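Local atomic coordinates of ciona betagamma-crystallin (Ciona intestinalis, PDB entry 2BV2), a protein that binds two calcium ions in a single betagamma-crystallin domain and is a structural component of the neuroectodermal visual system. Residues K14-E19 / H28-I33; I37-G42 / Y57-G62; V46-G51 / D75-V80. All coordinates share one frame; numbering follows the deposited sequence.

The three contacts span one small betagamma-crystallin domain made of two Greek keys. Contact 1 closes first along the chain, within the first key; contacts 2 and 3 then interlock, their segments alternating in the sequence. Contacts 1 and 3 lie about 11 Å apart, centre to centre, and both supply ligands to each of the two calcium ions; the backbone also links D32 to L77. Contact 2 sits about 15 Å from either. It shares the sheet of strands 15-18 and 36-41 with contact 1, and that of strands 44-47 and 56-59 with contact 3. Calcium thus joins the two keys in one region, while in contact 2 the chain leaves strand 56-59 of one sheet to pair with 36-41 in the other.

Contact 1. Residues K14-E19 / H28-I33; sequences KKLELE and HGFNDI. With CA (calcium ion), chain D; CA (calcium ion), chain C.
The ring of F30 is clamped between two aliphatic groups: CB of L16 sits over the centre of one face, and CD1 of I33, its neighbour further along the same loop, over the centre of the other. The L16 CB approach is a CH-pi contact, 3.7 Å from the F30 ring centroid and only 7° off the ring normal. At the rim lie the backbone groups of K14 and H28, with K14 O 3.5 Å from F30 CZ. CD2 of L16 lies 3.8 Å from CB of H28, and the two side chains cross at about a right angle. K14 holds CG anti to its backbone N (chi1 -162°), bringing CG to 3.9 Å from F30 CE1. Beyond that the extended lysine ends at a water, 2.9 Å from NZ, which donates in turn to G29 O. With no direct hydrogen bond across it, the contact between the two segments rests on apolar packing and this one water bridge. Just past the packed ring, D32 OD1 and I33 O each bind a different calcium ion, so the clamped F30 ring is probably part of what holds the loop whose next residues serve two calcium sites.

Contact 2. Residues I37-G42 / Y57-G62; sequences IIVESG and YKLTPG. With SO4 (sulfate ion), chain F.
V39 and G62 form an antiparallel hydrogen-bonded pair, V39 N donating a hydrogen bond to G62 O at 2.8 Å and G62 N donating one to V39 O at 2.9 Å. The same V39 carbonyl also receives a CA-H...O contact from P61, whose CA is 3.3 Å away. V39 carries much of the side-chain packing: with CG1 anti to the backbone N (chi1 177°), that methyl touches P61 N and CA, while CG2 meets L59 CB at 3.8 Å. Deeper in, I37 CD1 touches L59 CD2 at 3.7 Å, the two side chains crossing at about a right angle. W44 and Y64 pack round V39, and W70 and V46 against L59. Farther along, CG and CD of P61 press on G42 O, with P61 CD 3.3 Å from that oxygen, which ends up buried without a polar partner in the model. G42 N, by contrast, binds a sulfate ion, probably from the crystallisation liquor. E40 and S41 both face K2 in a classic beta bulge on the other flank of strand 36-41. Strand 56-59 belongs to one sheet, and G62 opens the strand that completes the other; passing a strand from one Greek key into the sheet of its partner is characteristic of the betagamma-crystallin sandwich.

Contact 3. Residues V46-G51 / D75-V80; sequences VFDDEG and DELSSV. With CA (calcium ion), chain D; CA (calcium ion), chain C.
D48, E76 and S78 close round one calcium ion where ligands from both Greek keys meet, in the double-clamp manner of the betagamma-crystallin (N/D)-(N/D)-X-X-(S/T)-S motif, which here runs from D75 to S79 without its first residue. D48 binds through its backbone, O lying 2.3 Å from the calcium ion. E76 chelates with two atoms, its O at 2.4 Å and its OE1 at 2.5 Å from that ion; the chain bends at chi2 (52°), placing CD where OE1 can reach the ion that the residue's own O already binds. S78 OG is 2.3 Å from the same calcium, and D32 OD1 of the first key supplies a further ligand. D75, one residue before E76, sends OD1 instead to the second calcium, beside I33, S35 and E7, so this short run serves both sites.

The next layer packs and hydrogen-bonds around these ligands. The D48 carboxylate stands across the E76 side chain, the two carboxylate planes 73° apart, with OD1 3.3 Å from L77 CD2 and OD2 hydrogen-bonded to the hydroxyl of Y57. An alanine in place of D48 would keep CB and the metal-binding carbonyl but would probably leave the Y57 hydroxyl without its mate and open a gap beside E76 CG and L77 CD2. S78 OG is also hydrogen-bonded to N31 OD1.

Farther out, V46 packs its CG2 on L77 and CG1 on V80, while F47 N pairs with S79 O. S78 and S79 both face F47 in a classic beta bulge: F47 O takes an almost straight bond (178°) from S78 N at 2.8 Å and a weak one from S79 N. Next to it, S79 OG donates to D49 O at 2.8 Å and is also hydrogen-bonded to F52 N.

Contact 1. Residues K14-E19 / H28-I33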
ATOM      1  N   LYS A  14       7.761  -3.406 -10.012  1.00 10.90           N
ATOM      2  CA  LYS A  14       6.374  -3.429 -10.486  1.00 10.53           C
ATOM      3  C   LYS A  14       5.496  -2.454  -9.680  1.00 10.66           C
ATOM      4  O   LYS A  14       5.670  -2.270  -8.466  1.00 11.08           O
ATOM      5  CB  LYS A  14       5.817  -4.845 -10.375  1.00 11.68           C
ATOM      6  CG  LYS A  14       4.584  -5.125 -11.185  1.00 12.64           C
ATOM      7  CD  LYS A  14       4.218  -6.637 -11.124  1.00 13.13           C
ATOM      8  CE  LYS A  14       3.074  -7.011 -12.067  1.00 12.02           C
ATOM      9  NZ  LYS A  14       2.659  -8.451 -11.945  1.00 12.23           N
ATOM     10  N   LYS A  15       4.559  -1.812 -10.360  1.00 10.34           N
ATOM     11  CA  LYS A  15       3.677  -0.892  -9.667  1.00 12.41           C
ATOM     12  C   LYS A  15       2.223  -1.206  -9.939  1.00 13.13           C
ATOM     13  O   LYS A  15       1.890  -1.784 -10.975  1.00 14.41           O
ATOM     14  CB  LYS A  15       4.007   0.561  -9.985  1.00 18.56           C
ATOM     15  CG  LYS A  15       3.893   0.964 -11.419  1.00 20.67           C
ATOM     16  CD  LYS A  15       4.375   2.398 -11.590  1.00 23.50           C
ATOM     17  CE  LYS A  15       3.910   3.009 -12.896  1.00 27.73           C
ATOM     18  NZ  LYS A  15       4.523   4.362 -13.116  1.00 31.83           N
ATOM     19  N   LEU A  16       1.382  -0.843  -8.972  1.00 12.10           N
ATOM     20  CA  LEU A  16      -0.072  -1.018  -9.045  1.00 10.37           C
ATOM     21  C   LEU A  16      -0.712   0.281  -8.603  1.00  8.02           C
ATOM     22  O   LEU A  16      -0.545   0.692  -7.458  1.00 11.09           O
ATOM     23  CB  LEU A  16      -0.533  -2.150  -8.130  1.00 12.85           C
ATOM     24  CG  LEU A  16      -2.038  -2.423  -8.108  1.00 15.72           C
ATOM     25  CD1 LEU A  16      -2.480  -2.923  -9.462  1.00 16.27           C
ATOM     26  CD2 LEU A  16      -2.416  -3.411  -7.043  1.00 13.56           C
ATOM     27  N   GLU A  17      -1.434   0.926  -9.523  1.00 10.32           N
ATOM     28  CA  GLU A  17      -2.187   2.137  -9.191  1.00 12.57           C
ATOM     29  C   GLU A  17      -3.621   1.754  -8.853  1.00 14.16           C
ATOM     30  O   GLU A  17      -4.255   1.011  -9.608  1.00 11.12           O
ATOM     31  CB  GLU A  17      -2.195   3.124 -10.351  1.00 14.04           C
ATOM     32  CG  GLU A  17      -2.864   4.443 -10.011  1.00 17.26           C
ATOM     33  CD  GLU A  17      -2.940   5.389 -11.181  1.00 21.59           C
ATOM     34  OE1 GLU A  17      -1.886   5.619 -11.822  1.00 25.66           O
ATOM     35  OE2 GLU A  17      -4.058   5.902 -11.455  1.00 23.62           O
ATOM     36  N   LEU A  18      -4.117   2.261  -7.722  1.00 12.90           N
ATOM     37  CA  LEU A  18      -5.474   2.001  -7.273  1.00 14.44           C
ATOM     38  C   LEU A  18      -6.250   3.290  -6.986  1.00 11.06           C
ATOM     39  O   LEU A  18      -5.697   4.285  -6.490  1.00 11.95           O
ATOM     40  CB  LEU A  18      -5.461   1.124  -6.024  1.00 15.72           C
ATOM     41  CG  LEU A  18      -4.878  -0.274  -6.206  1.00 16.28           C
ATOM     42  CD1 LEU A  18      -4.521  -0.858  -4.850  1.00 13.60           C
ATOM     43  CD2 LEU A  18      -5.844  -1.184  -6.955  1.00 18.53           C
ATOM     44  N   GLU A  19      -7.539   3.269  -7.325  1.00 11.80           N
ATOM     45  CA  GLU A  19      -8.423   4.382  -7.025  1.00 11.09           C
ATOM     46  C   GLU A  19      -9.649   3.924  -6.229  1.00 14.93           C
ATOM     47  O   GLU A  19     -10.617   4.676  -6.055  1.00 14.65           O
ATOM     48  CB  GLU A  19      -8.852   5.057  -8.328  1.00 12.95           C
ATOM     49  CG  GLU A  19      -7.690   5.659  -9.094  1.00 15.08           C
ATOM     50  CD  GLU A  19      -8.065   6.084 -10.483  1.00 22.39           C
ATOM     51  OE1 GLU A  19      -8.448   5.202 -11.287  1.00 26.22           O
ATOM     52  OE2 GLU A  19      -7.948   7.291 -10.772  1.00 27.23           O
ATOM     53  N   HIS A  28      -4.739  -8.810  -7.659  1.00 13.01           N
ATOM     54  CA  HIS A  28      -3.823  -8.111  -8.574  1.00 11.37           C
ATOM     55  C   HIS A  28      -2.363  -8.557  -8.463  1.00 11.95           C
ATOM     56  O   HIS A  28      -1.478  -7.894  -8.992  1.00 13.20           O
ATOM     57  CB  HIS A  28      -3.932  -6.610  -8.327  1.00 13.24           C
ATOM     58  CG  HIS A  28      -5.282  -6.059  -8.640  1.00 12.10           C
ATOM     59  ND1 HIS A  28      -6.069  -5.429  -7.705  1.00 15.52           N
ATOM     60  CD2 HIS A  28      -5.995  -6.065  -9.790  1.00 13.46           C
ATOM     61  CE1 HIS A  28      -7.206  -5.060  -8.268  1.00 15.00           C
ATOM     62  NE2 HIS A  28      -7.189  -5.440  -9.532  1.00 17.85           N
ATOM     63  N   GLY A  29      -2.106  -9.683  -7.794  1.00 11.54           N
ATOM     64  CA  GLY A  29      -0.749 -10.221  -7.680  1.00 12.02           C
ATOM     65  C   GLY A  29       0.186  -9.360  -6.848  1.00 11.57           C
ATOM     66  O   GLY A  29       1.408  -9.381  -7.057  1.00 15.88           O
ATOM     67  N   PHE A  30      -0.374  -8.622  -5.893  1.00 11.12           N
ATOM     68  CA  PHE A  30       0.380  -7.643  -5.110  1.00 11.68           C
ATOM     69  C   PHE A  30       0.332  -7.917  -3.602  1.00 14.29           C
ATOM     70  O   PHE A  30       0.598  -7.042  -2.782  1.00 13.12           O
ATOM     71  CB  PHE A  30      -0.098  -6.223  -5.437  1.00 12.66           C
ATOM     72  CG  PHE A  30       0.882  -5.444  -6.245  1.00 11.22           C
ATOM     73  CD1 PHE A  30       1.037  -5.695  -7.595  1.00 13.75           C
ATOM     74  CD2 PHE A  30       1.665  -4.450  -5.655  1.00 13.04           C
ATOM     75  CE1 PHE A  30       1.951  -4.989  -8.342  1.00 13.15           C
ATOM     76  CE2 PHE A  30       2.588  -3.755  -6.400  1.00 14.55           C
ATOM     77  CZ  PHE A  30       2.724  -4.020  -7.747  1.00 15.00           C
ATOM     78  N   ASN A  31      -0.017  -9.133  -3.239  1.00 10.48           N
ATOM     79  CA  ASN A  31       0.001  -9.524  -1.841  1.00 13.17           C
ATOM     80  C   ASN A  31       1.421  -9.791  -1.385  1.00 10.42           C
ATOM     81  O   ASN A  31       2.164 -10.528  -2.028  1.00 12.74           O
ATOM     82  CB  ASN A  31      -0.845 -10.783  -1.597  1.00 14.31           C
ATOM     83  CG  ASN A  31      -1.102 -11.015  -0.133  1.00 15.22           C
ATOM     84  OD1 ASN A  31      -1.687 -10.160   0.536  1.00 15.54           O
ATOM     85  ND2 ASN A  31      -0.660 -12.159   0.386  1.00 17.97           N
ATOM     86  N   ASP A  32       1.776  -9.188  -0.259  1.00 12.96           N
ATOM     87  CA  ASP A  32       3.040  -9.415   0.422  1.00 11.55           C
ATOM     88  C   ASP A  32       4.277  -9.154  -0.436  1.00  9.42           C
ATOM     89  O   ASP A  32       5.272  -9.878  -0.340  1.00 13.71           O
ATOM     90  CB  ASP A  32       3.092 -10.805   1.052  1.00 11.85           C
ATOM     91  CG  ASP A  32       2.082 -10.976   2.168  1.00 13.93           C
ATOM     92  OD1 ASP A  32       1.484  -9.977   2.603  1.00 12.74           O
ATOM     93  OD2 ASP A  32       1.893 -12.114   2.638  1.00 17.65           O
ATOM     94  N   ILE A  33       4.205  -8.116  -1.271  1.00  9.35           N
ATOM     95  CA  ILE A  33       5.385  -7.659  -1.997  1.00 10.59           C
ATOM     96  C   ILE A  33       5.680  -6.181  -1.907  1.00  7.86           C
ATOM     97  O   ILE A  33       6.727  -5.772  -2.374  1.00  8.70           O
ATOM     98  CB  ILE A  33       5.319  -8.007  -3.509  1.00 11.15           C
ATOM     99  CG1 ILE A  33       4.197  -7.254  -4.217  1.00 10.37           C
ATOM    100  CG2 ILE A  33       5.174  -9.507  -3.709  1.00 13.42           C
ATOM    101  CD1 ILE A  33       4.268  -7.418  -5.727  1.00 11.03           C
TER
HETATM  102 CA    CA D 102       0.106  -9.525   4.591  1.00 20.30          CA
HETATM  103 CA    CA C 101       9.138  -5.997  -2.126  1.00  9.62          CA
HETATM  104  O   HOH W   1       2.810  -9.841  -9.400  1.00 15.74           O
HETATM  105  O   HOH W   2      10.908  -6.845  -0.868  1.00 12.80           O

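Contact 2. Residues I37-G42 / Y57-G62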
ATOM      1  N   ILE A  37       5.527   3.231  -1.540  1.00 11.62           N
ATOM      2  CA  ILE A  37       4.178   3.716  -1.846  1.00 12.20           C
ATOM      3  C   ILE A  37       4.207   5.196  -2.177  1.00  8.82           C
ATOM      4  O   ILE A  37       4.926   5.951  -1.544  1.00 11.21           O
ATOM      5  CB  ILE A  37       3.193   3.500  -0.650  1.00 10.82           C
ATOM      6  CG1 ILE A  37       2.978   2.008  -0.354  1.00 11.19           C
ATOM      7  CG2 ILE A  37       1.842   4.183  -0.924  1.00 12.75           C
ATOM      8  CD1 ILE A  37       2.083   1.773   0.864  1.00 11.51           C
ATOM      9  N   ILE A  38       3.419   5.600  -3.176  1.00  9.76           N
ATOM     10  CA  ILE A  38       3.152   6.996  -3.436  1.00 13.25           C
ATOM     11  C   ILE A  38       1.651   7.213  -3.314  1.00 13.24           C
ATOM     12  O   ILE A  38       0.862   6.552  -4.002  1.00 13.67           O
ATOM     13  CB  ILE A  38       3.610   7.431  -4.835  1.00 13.42           C
ATOM     14  CG1 ILE A  38       5.141   7.344  -4.909  1.00 12.29           C
ATOM     15  CG2 ILE A  38       3.083   8.859  -5.146  1.00 12.93           C
ATOM     16  CD1 ILE A  38       5.737   7.726  -6.245  1.00 12.49           C
ATOM     17  N   VAL A  39       1.246   8.120  -2.427  1.00 11.84           N
ATOM     18  CA  VAL A  39      -0.156   8.541  -2.395  1.00 14.22           C
ATOM     19  C   VAL A  39      -0.254   9.831  -3.194  1.00 12.53           C
ATOM     20  O   VAL A  39       0.281  10.855  -2.782  1.00 13.74           O
ATOM     21  CB  VAL A  39      -0.673   8.743  -0.959  1.00 14.58           C
ATOM     22  CG1 VAL A  39      -2.107   9.248  -0.963  1.00 17.50           C
ATOM     23  CG2 VAL A  39      -0.603   7.452  -0.159  1.00 12.23           C
ATOM     24  N   GLU A  40      -0.940   9.780  -4.336  1.00 12.98           N
ATOM     25  CA  GLU A  40      -1.124  10.966  -5.175  1.00 13.58           C
ATOM     26  C   GLU A  40      -2.213  11.872  -4.618  1.00 13.69           C
ATOM     27  O   GLU A  40      -2.049  13.088  -4.572  1.00 18.14           O
ATOM     28  CB  GLU A  40      -1.467  10.571  -6.606  1.00 18.56           C
ATOM     29  CG  GLU A  40      -0.444   9.660  -7.261  1.00 25.61           C
ATOM     30  CD  GLU A  40       0.835  10.373  -7.662  1.00 30.24           C
ATOM     31  OE1 GLU A  40       1.048  11.534  -7.257  1.00 34.97           O
ATOM     32  OE2 GLU A  40       1.639   9.761  -8.398  1.00 39.89           O
ATOM     33  N   SER A  41      -3.320  11.266  -4.187  1.00 14.67           N
ATOM     34  CA  SER A  41      -4.431  11.994  -3.590  1.00 10.90           C
ATOM     35  C   SER A  41      -5.184  11.089  -2.646  1.00 14.70           C
ATOM     36  O   SER A  41      -5.111   9.877  -2.764  1.00 15.60           O
ATOM     37  CB  SER A  41      -5.384  12.488  -4.685  1.00 13.44           C
ATOM     38  OG  SER A  41      -5.852  11.401  -5.467  1.00 19.16           O
ATOM     39  N   GLY A  42      -5.912  11.699  -1.715  1.00 15.92           N
ATOM     40  CA  GLY A  42      -6.730  10.986  -0.765  1.00 12.73           C
ATOM     41  C   GLY A  42      -5.938  10.552   0.440  1.00 14.77           C
ATOM     42  O   GLY A  42      -4.704  10.592   0.430  1.00 14.76           O
ATOM     43  N   TYR A  57      -2.069   1.192   8.798  1.00 10.87           N
ATOM     44  CA  TYR A  57      -1.181   2.342   8.651  1.00  9.81           C
ATOM     45  C   TYR A  57      -1.890   3.414   7.841  1.00 12.06           C
ATOM     46  O   TYR A  57      -2.418   3.125   6.757  1.00 13.06           O
ATOM     47  CB  TYR A  57       0.128   1.958   7.968  1.00 12.20           C
ATOM     48  CG  TYR A  57       0.771   0.726   8.552  1.00 10.04           C
ATOM     49  CD1 TYR A  57       1.536   0.796   9.693  1.00 13.64           C
ATOM     50  CD2 TYR A  57       0.626  -0.508   7.939  1.00 13.59           C
ATOM     51  CE1 TYR A  57       2.119  -0.327  10.222  1.00 15.54           C
ATOM     52  CE2 TYR A  57       1.219  -1.625   8.455  1.00 11.68           C
ATOM     53  CZ  TYR A  57       1.954  -1.527   9.596  1.00 11.64           C
ATOM     54  OH  TYR A  57       2.544  -2.630  10.136  1.00 17.57           O
ATOM     55  N   LYS A  58      -1.896   4.641   8.367  1.00 15.28           N
ATOM     56  CA  LYS A  58      -2.529   5.775   7.711  1.00 14.83           C
ATOM     57  C   LYS A  58      -1.530   6.550   6.866  1.00 11.97           C
ATOM     58  O   LYS A  58      -0.432   6.896   7.320  1.00 13.90           O
ATOM     59  CB  LYS A  58      -3.118   6.710   8.760  1.00 16.72           C
ATOM     60  CG  LYS A  58      -4.083   7.742   8.210  1.00 19.98           C
ATOM     61  CD  LYS A  58      -4.535   8.655   9.343  1.00 21.78           C
ATOM     62  CE  LYS A  58      -5.439   9.739   8.853  1.00 25.09           C
ATOM     63  NZ  LYS A  58      -5.653  10.739   9.924  1.00 27.69           N
ATOM     64  N   LEU A  59      -1.940   6.847   5.640  1.00 11.88           N
ATOM     65  CA  LEU A  59      -1.070   7.448   4.640  1.00 15.25           C
ATOM     66  C   LEU A  59      -1.830   8.580   4.033  1.00 13.76           C
ATOM     67  O   LEU A  59      -2.990   8.400   3.646  1.00 15.80           O
ATOM     68  CB  LEU A  59      -0.776   6.449   3.521  1.00 15.15           C
ATOM     69  CG  LEU A  59       0.387   5.482   3.639  1.00 21.41           C
ATOM     70  CD1 LEU A  59       0.512   4.887   4.998  1.00 22.21           C
ATOM     71  CD2 LEU A  59       0.202   4.423   2.559  1.00 20.42           C
ATOM     72  N   THR A  60      -1.200   9.750   3.995  1.00 16.66           N
ATOM     73  CA  THR A  60      -1.750  10.931   3.330  1.00 15.53           C
ATOM     74  C   THR A  60      -0.871  11.228   2.124  1.00 15.91           C
ATOM     75  O   THR A  60       0.207  10.623   1.979  1.00 17.21           O
ATOM     76  CB  THR A  60      -1.785  12.127   4.296  1.00 15.08           C
ATOM     77  OG1 THR A  60      -0.464  12.398   4.773  1.00 18.61           O
ATOM     78  CG2 THR A  60      -2.675  11.807   5.478  1.00 15.38           C
ATOM     79  N   PRO A  61      -1.328  12.128   1.237  1.00 14.67           N
ATOM     80  CA  PRO A  61      -0.584  12.431   0.019  1.00 15.59           C
ATOM     81  C   PRO A  61       0.908  12.692   0.230  1.00 12.72           C
ATOM     82  O   PRO A  61       1.294  13.447   1.112  1.00 14.61           O
ATOM     83  CB  PRO A  61      -1.306  13.673  -0.522  1.00 16.27           C
ATOM     84  CG  PRO A  61      -2.718  13.470  -0.091  1.00 14.02           C
ATOM     85  CD  PRO A  61      -2.576  12.908   1.307  1.00 12.76           C
ATOM     86  N   GLY A  62       1.731  12.058  -0.602  1.00 13.36           N
ATOM     87  CA  GLY A  62       3.174  12.111  -0.451  1.00 14.60           C
ATOM     88  C   GLY A  62       3.819  10.794  -0.830  1.00 12.69           C
ATOM     89  O   GLY A  62       3.141   9.837  -1.200  1.00 12.14           O
TER
HETATM   90  S   SO4 F 104      -7.158  15.397  -2.438  0.50 22.99           S
HETATM   91  O1  SO4 F 104      -6.971  14.152  -1.700  0.50 24.11           O
HETATM   92  O2  SO4 F 104      -7.621  16.437  -1.529  0.50 20.16           O
HETATM   93  O3  SO4 F 104      -5.891  15.800  -3.043  0.50 22.63           O
HETATM   94  O4  SO4 F 104      -8.135  15.188  -3.501  0.50 22.68           O

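Contact 3. Residues V46-G51 / D75-V80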
ATOM      1  N   VAL A  46      -3.593   1.298   4.851  1.00 11.01           N
ATOM      2  CA  VAL A  46      -3.084   0.069   4.289  1.00 11.54           C
ATOM      3  C   VAL A  46      -2.924  -0.927   5.432  1.00 12.73           C
ATOM      4  O   VAL A  46      -2.572  -0.548   6.531  1.00 14.58           O
ATOM      5  CB  VAL A  46      -1.757   0.281   3.509  1.00 13.05           C
ATOM      6  CG1 VAL A  46      -1.997   1.222   2.338  1.00 13.52           C
ATOM      7  CG2 VAL A  46      -0.659   0.791   4.411  1.00 16.38           C
ATOM      8  N   PHE A  47      -3.206  -2.195   5.148  1.00 11.05           N
ATOM      9  CA  PHE A  47      -3.315  -3.222   6.168  1.00 11.04           C
ATOM     10  C   PHE A  47      -2.447  -4.424   5.837  1.00 12.03           C
ATOM     11  O   PHE A  47      -2.366  -4.817   4.682  1.00 11.09           O
ATOM     12  CB  PHE A  47      -4.754  -3.714   6.238  1.00 13.21           C
ATOM     13  CG  PHE A  47      -5.757  -2.653   6.569  1.00 10.81           C
ATOM     14  CD1 PHE A  47      -6.222  -2.508   7.864  1.00 15.06           C
ATOM     15  CD2 PHE A  47      -6.308  -1.852   5.572  1.00 12.15           C
ATOM     16  CE1 PHE A  47      -7.162  -1.548   8.170  1.00 14.98           C
ATOM     17  CE2 PHE A  47      -7.252  -0.896   5.873  1.00 13.81           C
ATOM     18  CZ  PHE A  47      -7.685  -0.747   7.162  1.00 14.45           C
ATOM     19  N   ASP A  48      -1.850  -5.033   6.867  1.00 11.57           N
ATOM     20  CA  ASP A  48      -1.060  -6.254   6.696  1.00  9.63           C
ATOM     21  C   ASP A  48      -1.848  -7.571   6.585  1.00  9.24           C
ATOM     22  O   ASP A  48      -1.261  -8.581   6.185  1.00 11.85           O
ATOM     23  CB  ASP A  48      -0.014  -6.377   7.803  1.00 13.41           C
ATOM     24  CG  ASP A  48       1.081  -5.337   7.679  1.00 16.82           C
ATOM     25  OD1 ASP A  48       1.137  -4.640   6.640  1.00 19.95           O
ATOM     26  OD2 ASP A  48       1.891  -5.214   8.619  1.00 21.53           O
ATOM     27  N   ASP A  49      -3.138  -7.580   6.934  1.00 10.22           N
ATOM     28  CA  ASP A  49      -4.003  -8.716   6.635  1.00  9.73           C
ATOM     29  C   ASP A  49      -4.977  -8.336   5.533  1.00 10.64           C
ATOM     30  O   ASP A  49      -5.174  -7.149   5.227  1.00 10.53           O
ATOM     31  CB  ASP A  49      -4.804  -9.203   7.858  1.00 11.41           C
ATOM     32  CG  ASP A  49      -3.930  -9.829   8.945  1.00 15.99           C
ATOM     33  OD1 ASP A  49      -2.704 -10.037   8.715  1.00 15.43           O
ATOM     34  OD2 ASP A  49      -4.506 -10.123  10.033  1.00 13.63           O
ATOM     35  N   GLU A  50      -5.580  -9.363   4.934  1.00 10.85           N
ATOM     36  CA  GLU A  50      -6.648  -9.171   3.958  1.00 14.04           C
ATOM     37  C   GLU A  50      -7.892  -8.672   4.691  1.00 11.85           C
ATOM     38  O   GLU A  50      -8.009  -8.797   5.914  1.00 13.77           O
ATOM     39  CB  GLU A  50      -6.953 -10.477   3.231  1.00 16.21           C
ATOM     40  CG  GLU A  50      -5.778 -11.054   2.449  1.00 18.74           C
ATOM     41  CD  GLU A  50      -6.131 -12.363   1.758  1.00 22.37           C
ATOM     42  OE1 GLU A  50      -5.205 -13.127   1.391  1.00 24.72           O
ATOM     43  OE2 GLU A  50      -7.337 -12.624   1.596  1.00 27.12           O
ATOM     44  N   GLY A  51      -8.805  -8.072   3.946  1.00 12.99           N
ATOM     45  CA  GLY A  51     -10.074  -7.645   4.502  1.00 11.02           C
ATOM     46  C   GLY A  51     -10.014  -6.449   5.429  1.00 12.88           C
ATOM     47  O   GLY A  51     -10.838  -6.342   6.333  1.00 14.90           O
ATOM     48  N   ASP A  75       7.041  -6.205   2.543  1.00 10.36           N
ATOM     49  CA  ASP A  75       6.453  -7.403   1.948  1.00 10.53           C
ATOM     50  C   ASP A  75       5.332  -7.980   2.827  1.00 13.26           C
ATOM     51  O   ASP A  75       5.272  -9.195   3.045  1.00 12.44           O
ATOM     52  CB  ASP A  75       7.526  -8.478   1.683  1.00 13.01           C
ATOM     53  CG  ASP A  75       8.229  -8.297   0.354  1.00 15.28           C
ATOM     54  OD1 ASP A  75       8.140  -7.193  -0.219  1.00 10.37           O
ATOM     55  OD2 ASP A  75       8.859  -9.286  -0.131  1.00 13.96           O
ATOM     56  N   GLU A  76       4.454  -7.095   3.300  1.00 10.55           N
ATOM     57  CA  GLU A  76       3.351  -7.471   4.190  1.00 12.76           C
ATOM     58  C   GLU A  76       1.990  -6.861   3.893  1.00 11.60           C
ATOM     59  O   GLU A  76       0.990  -7.309   4.440  1.00 10.87           O
ATOM     60  CB  GLU A  76       3.713  -7.168   5.648  1.00 14.69           C
ATOM     61  CG  GLU A  76       2.949  -7.992   6.669  1.00 24.19           C
ATOM     62  CD  GLU A  76       3.026  -9.468   6.392  1.00 28.75           C
ATOM     63  OE1 GLU A  76       1.946 -10.117   6.245  1.00 25.02           O
ATOM     64  OE2 GLU A  76       4.176  -9.960   6.284  1.00 32.22           O
ATOM     65  N   LEU A  77       1.901  -5.868   3.030  1.00 10.72           N
ATOM     66  CA  LEU A  77       0.582  -5.292   2.765  1.00 12.70           C
ATOM     67  C   LEU A  77      -0.290  -6.320   2.069  1.00 10.10           C
ATOM     68  O   LEU A  77       0.163  -7.002   1.152  1.00 14.67           O
ATOM     69  CB  LEU A  77       0.682  -4.011   1.943  1.00 15.06           C
ATOM     70  CG  LEU A  77       1.320  -2.858   2.732  1.00 18.18           C
ATOM     71  CD1 LEU A  77       1.336  -1.604   1.907  1.00 19.87           C
ATOM     72  CD2 LEU A  77       0.594  -2.605   4.053  1.00 18.67           C
ATOM     73  N   SER A  78      -1.534  -6.439   2.514  1.00 11.82           N
ATOM     74  CA  SER A  78      -2.484  -7.368   1.894  1.00 11.91           C
ATOM     75  C   SER A  78      -3.809  -6.753   1.469  1.00 12.61           C
ATOM     76  O   SER A  78      -4.527  -7.354   0.655  1.00 12.97           O
ATOM     77  CB  SER A  78      -2.726  -8.538   2.829  1.00 12.25           C
ATOM     78  OG  SER A  78      -1.524  -9.241   3.056  1.00 11.19           O
ATOM     79  N   SER A  79      -4.152  -5.585   2.011  1.00 11.86           N
ATOM     80  CA  SER A  79      -5.374  -4.877   1.597  1.00  9.92           C
ATOM     81  C   SER A  79      -5.212  -3.372   1.823  1.00  7.14           C
ATOM     82  O   SER A  79      -4.360  -2.967   2.593  1.00  9.36           O
ATOM     83  CB  SER A  79      -6.605  -5.412   2.346  1.00 13.36           C
ATOM     84  OG  SER A  79      -6.522  -5.189   3.746  1.00 11.11           O
ATOM     85  N   VAL A  80      -5.983  -2.571   1.080  1.00  9.48           N
ATOM     86  CA  VAL A  80      -5.900  -1.107   1.126  1.00 13.96           C
ATOM     87  C   VAL A  80      -7.291  -0.498   1.032  1.00 13.81           C
ATOM     88  O   VAL A  80      -8.110  -0.950   0.234  1.00 12.35           O
ATOM     89  CB  VAL A  80      -4.983  -0.518  -0.010  1.00 15.82           C
ATOM     90  CG1 VAL A  80      -3.673  -1.296  -0.115  1.00 20.12           C
ATOM     91  CG2 VAL A  80      -5.677  -0.488  -1.356  1.00 20.45           C
TER
HETATM   92 CA    CA D 102       0.106  -9.525   4.591  1.00 20.30          CA
HETATM   93 CA    CA C 101       9.138  -5.997  -2.126  1.00  9.62          CA
HETATM   94  O   HOH W   2      10.908  -6.845  -0.868  1.00 12.80           O